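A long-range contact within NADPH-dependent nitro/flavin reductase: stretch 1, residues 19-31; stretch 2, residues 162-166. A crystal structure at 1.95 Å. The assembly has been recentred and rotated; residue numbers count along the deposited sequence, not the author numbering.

Stretch 1, residues 19-31: DQLLTAEEIDTLV
Stretch 2 162-166: AVGHP

Two segments more than 130 residues apart in sequence can be joined without a single direct hydrogen bond, provided apolar packing and ordered water share the work. In this reductase, Asp19 (phi/psi -81/1) is followed by an extended run, Gln20 to Thr23, with phi/psi near -70/145 at Leu22, that leads into a helix beginning at Ala24 and running beyond Val31. The partner is the end of a strand, Ala162 to Gly164, almost fully stretched at Gly164 (-177/-177), and His165 remains extended at -84/118. Register is set by Gln20 CA to His165 CA at 6.7 Å and Leu22 CA to Gly164 CA at 6.8 Å, so the loop and strand run in roughly opposite directions, obliquely and without direct backbone pairing. That spacing leaves room for water 1, which donates to Gln20 O (2.7 Å) and accepts from His165 N (2.9 Å), linking the two backbones.

Thr23 (chi1 p) caps the helix: its OG1 accepts from Glu26 N (3.1 Å), and in return Thr23 N donates a hydrogen bond to Glu26 OE1 (3.0 Å; Glu26 chi1 m, chi2 t). Glu26 OE1 also accepts from water 2 (2.7 Å), which donates to Leu21 O (2.8 Å) and lies 2.7 Å from His165 NE2, hydrogen-bonded to it. Water thus bridges Glu26 OE1 and His165 NE2, which are 4.5 Å apart.

His165 (chi1 m, chi2 -86°) points toward the loop and carries the largest buried area of the contact. The extended Gln20 side chain (chi1 t, chi2 t) lays its amide over one ring face, Gln20 CD 3.4 Å from His165 NE2. Deeper, Val163 (chi1 t) supplies the apolar anchor: Val163 CG1 meets Leu22 CD1 at 3.8 Å and Leu30 CD1 at 4.1 Å, both leucines being m,t. Gly164 CA lies 4.3 Å from Leu22 CD2.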

ATOM      1  N   ASP A  19       4.779  28.192  -3.158  1.00 30.69           N
ATOM      2  CA  ASP A  19       6.123  28.027  -2.603  1.00 30.77           C
ATOM      3  C   ASP A  19       6.125  27.901  -1.064  1.00 32.49           C
ATOM      4  O   ASP A  19       7.200  27.778  -0.470  1.00 33.12           O
ATOM      5  CB  ASP A  19       7.042  29.177  -3.075  1.00 34.00           C
ATOM      6  CG  ASP A  19       6.578  30.593  -2.739  1.00 54.82           C
ATOM      7  OD1 ASP A  19       5.493  30.741  -2.119  1.00 58.08           O
ATOM      8  OD2 ASP A  19       7.273  31.555  -3.138  1.00 63.31           O
ATOM      9  N   GLN A  20       4.939  27.927  -0.419  1.00 26.43           N
ATOM     10  CA  GLN A  20       4.823  27.847   1.046  1.00 24.79           C
ATOM     11  C   GLN A  20       5.239  26.467   1.559  1.00 26.71           C
ATOM     12  O   GLN A  20       4.574  25.472   1.255  1.00 26.23           O
ATOM     13  CB  GLN A  20       3.408  28.190   1.518  1.00 25.34           C
ATOM     14  CG  GLN A  20       3.305  28.368   3.039  1.00 28.66           C
ATOM     15  CD  GLN A  20       1.897  28.641   3.525  1.00 34.65           C
ATOM     16  OE1 GLN A  20       0.971  28.883   2.745  1.00 31.41           O
ATOM     17  NE2 GLN A  20       1.704  28.588   4.833  1.00 25.27           N
ATOM     18  N   LEU A  21       6.323  26.418   2.341  1.00 20.91           N
ATOM     19  CA  LEU A  21       6.825  25.154   2.876  1.00 21.89           C
ATOM     20  C   LEU A  21       5.936  24.636   4.005  1.00 24.21           C
ATOM     21  O   LEU A  21       5.256  25.417   4.677  1.00 22.94           O
ATOM     22  CB  LEU A  21       8.296  25.260   3.340  1.00 22.70           C
ATOM     23  CG  LEU A  21       9.350  25.769   2.325  1.00 28.48           C
ATOM     24  CD1 LEU A  21      10.655  26.077   3.011  1.00 28.67           C
ATOM     25  CD2 LEU A  21       9.580  24.774   1.185  1.00 31.42           C
ATOM     26  N   LEU A  22       5.932  23.310   4.203  1.00 19.32           N
ATOM     27  CA  LEU A  22       5.219  22.702   5.319  1.00 18.06           C
ATOM     28  C   LEU A  22       5.975  23.087   6.580  1.00 24.05           C
ATOM     29  O   LEU A  22       7.202  23.185   6.551  1.00 22.92           O
ATOM     30  CB  LEU A  22       5.204  21.172   5.204  1.00 17.35           C
ATOM     31  CG  LEU A  22       4.483  20.561   3.983  1.00 19.91           C
ATOM     32  CD1 LEU A  22       4.226  19.078   4.215  1.00 20.13           C
ATOM     33  CD2 LEU A  22       3.144  21.275   3.678  1.00 20.60           C
ATOM     34  N   THR A  23       5.247  23.300   7.675  1.00 22.06           N
ATOM     35  CA  THR A  23       5.872  23.614   8.959  1.00 22.76           C
ATOM     36  C   THR A  23       6.403  22.315   9.582  1.00 25.34           C
ATOM     37  O   THR A  23       6.004  21.221   9.159  1.00 23.35           O
ATOM     38  CB  THR A  23       4.865  24.319   9.886  1.00 28.17           C
ATOM     39  OG1 THR A  23       3.847  23.390  10.261  1.00 24.12           O
ATOM     40  CG2 THR A  23       4.245  25.564   9.242  1.00 24.71           C
ATOM     41  N   ALA A  24       7.265  22.425  10.606  1.00 20.66           N
ATOM     42  CA  ALA A  24       7.791  21.250  11.306  1.00 20.57           C
ATOM     43  C   ALA A  24       6.653  20.490  11.997  1.00 23.60           C
ATOM     44  O   ALA A  24       6.689  19.261  12.041  1.00 22.30           O
ATOM     45  CB  ALA A  24       8.851  21.665  12.312  1.00 21.40           C
ATOM     46  N   GLU A  25       5.621  21.217  12.476  1.00 20.29           N
ATOM     47  CA  GLU A  25       4.426  20.644  13.119  1.00 20.83           C
ATOM     48  C   GLU A  25       3.596  19.825  12.099  1.00 24.06           C
ATOM     49  O   GLU A  25       3.122  18.735  12.436  1.00 21.79           O
ATOM     50  CB  GLU A  25       3.557  21.756  13.732  1.00 22.72           C
ATOM     51  CG  GLU A  25       2.322  21.250  14.462  1.00 37.87           C
ATOM     52  CD  GLU A  25       1.267  22.310  14.720  1.00 70.07           C
ATOM     53  OE1 GLU A  25       0.693  22.830  13.734  1.00 72.71           O
ATOM     54  OE2 GLU A  25       1.009  22.617  15.907  1.00 65.00           O
ATOM     55  N   GLU A  26       3.390  20.371  10.878  1.00 20.95           N
ATOM     56  CA  GLU A  26       2.652  19.677   9.804  1.00 19.89           C
ATOM     57  C   GLU A  26       3.387  18.392   9.408  1.00 21.71           C
ATOM     58  O   GLU A  26       2.741  17.353   9.282  1.00 19.47           O
ATOM     59  CB  GLU A  26       2.480  20.584   8.577  1.00 21.21           C
ATOM     60  CG  GLU A  26       1.412  21.654   8.765  1.00 30.86           C
ATOM     61  CD  GLU A  26       1.322  22.730   7.697  1.00 39.53           C
ATOM     62  OE1 GLU A  26       2.349  23.033   7.048  1.00 27.36           O
ATOM     63  OE2 GLU A  26       0.219  23.300   7.538  1.00 33.26           O
ATOM     64  N   ILE A  27       4.739  18.464   9.227  1.00 18.11           N
ATOM     65  CA  ILE A  27       5.590  17.308   8.867  1.00 18.29           C
ATOM     66  C   ILE A  27       5.487  16.255   9.974  1.00 20.44           C
ATOM     67  O   ILE A  27       5.319  15.063   9.687  1.00 18.07           O
ATOM     68  CB  ILE A  27       7.066  17.741   8.590  1.00 20.78           C
ATOM     69  CG1 ILE A  27       7.157  18.597   7.290  1.00 20.63           C
ATOM     70  CG2 ILE A  27       8.023  16.517   8.535  1.00 21.53           C
ATOM     71  CD1 ILE A  27       8.451  19.395   7.119  1.00 23.91           C
ATOM     72  N   ASP A  28       5.588  16.708  11.244  1.00 15.30           N
ATOM     73  CA  ASP A  28       5.465  15.807  12.382  1.00 16.11           C
ATOM     74  C   ASP A  28       4.131  15.041  12.372  1.00 19.09           C
ATOM     75  O   ASP A  28       4.135  13.819  12.519  1.00 18.75           O
ATOM     76  CB  ASP A  28       5.655  16.564  13.705  1.00 18.33           C
ATOM     77  CG  ASP A  28       5.658  15.633  14.884  1.00 24.77           C
ATOM     78  OD1 ASP A  28       6.653  14.914  15.056  1.00 24.12           O
ATOM     79  OD2 ASP A  28       4.631  15.577  15.591  1.00 31.44           O
ATOM     80  N   THR A  29       3.017  15.753  12.159  1.00 15.99           N
ATOM     81  CA  THR A  29       1.661  15.183  12.122  1.00 15.62           C
ATOM     82  C   THR A  29       1.543  14.169  10.963  1.00 18.25           C
ATOM     83  O   THR A  29       1.009  13.083  11.170  1.00 16.54           O
ATOM     84  CB  THR A  29       0.626  16.315  12.047  1.00 21.97           C
ATOM     85  OG1 THR A  29       0.726  17.092  13.233  1.00 26.01           O
ATOM     86  CG2 THR A  29      -0.796  15.816  11.893  1.00 20.47           C
ATOM     87  N   LEU A  30       2.077  14.524   9.776  1.00 15.11           N
ATOM     88  CA  LEU A  30       2.067  13.660   8.590  1.00 14.69           C
ATOM     89  C   LEU A  30       2.825  12.351   8.835  1.00 17.50           C
ATOM     90  O   LEU A  30       2.309  11.278   8.514  1.00 17.99           O
ATOM     91  CB  LEU A  30       2.640  14.405   7.375  1.00 13.90           C
ATOM     92  CG  LEU A  30       1.788  15.538   6.811  1.00 18.57           C
ATOM     93  CD1 LEU A  30       2.494  16.232   5.692  1.00 17.79           C
ATOM     94  CD2 LEU A  30       0.421  15.049   6.386  1.00 20.90           C
ATOM     95  N   VAL A  31       4.022  12.439   9.438  1.00 14.28           N
ATOM     96  CA  VAL A  31       4.851  11.275   9.769  1.00 13.80           C
ATOM     97  C   VAL A  31       4.141  10.374  10.805  1.00 16.66           C
ATOM     98  O   VAL A  31       4.033   9.168  10.588  1.00 16.56           O
ATOM     99  CB  VAL A  31       6.294  11.668  10.188  1.00 17.51           C
ATOM    100  CG1 VAL A  31       7.071  10.455  10.716  1.00 17.20           C
ATOM    101  CG2 VAL A  31       7.041  12.326   9.023  1.00 16.66           C
ATOM    102  N   ALA A 162       4.711  14.224  -3.068  1.00 13.77           N
ATOM    103  CA  ALA A 162       4.800  15.673  -3.077  1.00 13.31           C
ATOM    104  C   ALA A 162       3.601  16.165  -2.272  1.00 15.34           C
ATOM    105  O   ALA A 162       2.489  15.690  -2.475  1.00 14.13           O
ATOM    106  CB  ALA A 162       4.739  16.202  -4.505  1.00 14.95           C
ATOM    107  N   VAL A 163       3.850  17.022  -1.274  1.00 11.20           N
ATOM    108  CA  VAL A 163       2.802  17.565  -0.407  1.00 12.30           C
ATOM    109  C   VAL A 163       2.961  19.094  -0.384  1.00 17.62           C
ATOM    110  O   VAL A 163       4.079  19.581  -0.299  1.00 16.79           O
ATOM    111  CB  VAL A 163       2.858  16.989   1.042  1.00 16.60           C
ATOM    112  CG1 VAL A 163       1.661  17.477   1.860  1.00 16.02           C
ATOM    113  CG2 VAL A 163       2.923  15.447   1.049  1.00 16.49           C
ATOM    114  N   GLY A 164       1.859  19.823  -0.464  1.00 16.95           N
ATOM    115  CA  GLY A 164       1.924  21.279  -0.408  1.00 17.45           C
ATOM    116  C   GLY A 164       0.576  21.963  -0.431  1.00 22.35           C
ATOM    117  O   GLY A 164      -0.472  21.305  -0.439  1.00 20.53           O
ATOM    118  N   HIS A 165       0.611  23.299  -0.453  1.00 20.10           N
ATOM    119  CA  HIS A 165      -0.570  24.160  -0.507  1.00 20.37           C
ATOM    120  C   HIS A 165      -0.939  24.251  -1.973  1.00 23.53           C
ATOM    121  O   HIS A 165      -0.104  24.666  -2.768  1.00 22.84           O
ATOM    122  CB  HIS A 165      -0.250  25.561   0.072  1.00 20.92           C
ATOM    123  CG  HIS A 165       0.027  25.533   1.543  1.00 23.77           C
ATOM    124  ND1 HIS A 165      -0.997  25.611   2.462  1.00 25.19           N
ATOM    125  CD2 HIS A 165       1.197  25.371   2.208  1.00 25.04           C
ATOM    126  CE1 HIS A 165      -0.423  25.522   3.651  1.00 24.78           C
ATOM    127  NE2 HIS A 165       0.895  25.381   3.550  1.00 24.80           N
ATOM    128  N   PRO A 166      -2.132  23.781  -2.397  1.00 20.82           N
ATOM    129  CA  PRO A 166      -2.441  23.817  -3.832  1.00 21.42           C
ATOM    130  C   PRO A 166      -2.537  25.233  -4.413  1.00 25.47           C
ATOM    131  O   PRO A 166      -3.100  26.115  -3.769  1.00 25.61           O
ATOM    132  CB  PRO A 166      -3.776  23.066  -3.924  1.00 23.14           C
ATOM    133  CG  PRO A 166      -3.911  22.314  -2.612  1.00 27.38           C
ATOM    134  CD  PRO A 166      -3.242  23.198  -1.619  1.00 23.34           C
TER
HETATM  135  O   HOH W   1       3.326  24.307  -0.839  1.00 17.77           O
HETATM  136  O   HOH W   2       2.652  25.244   5.554  1.00 22.70           O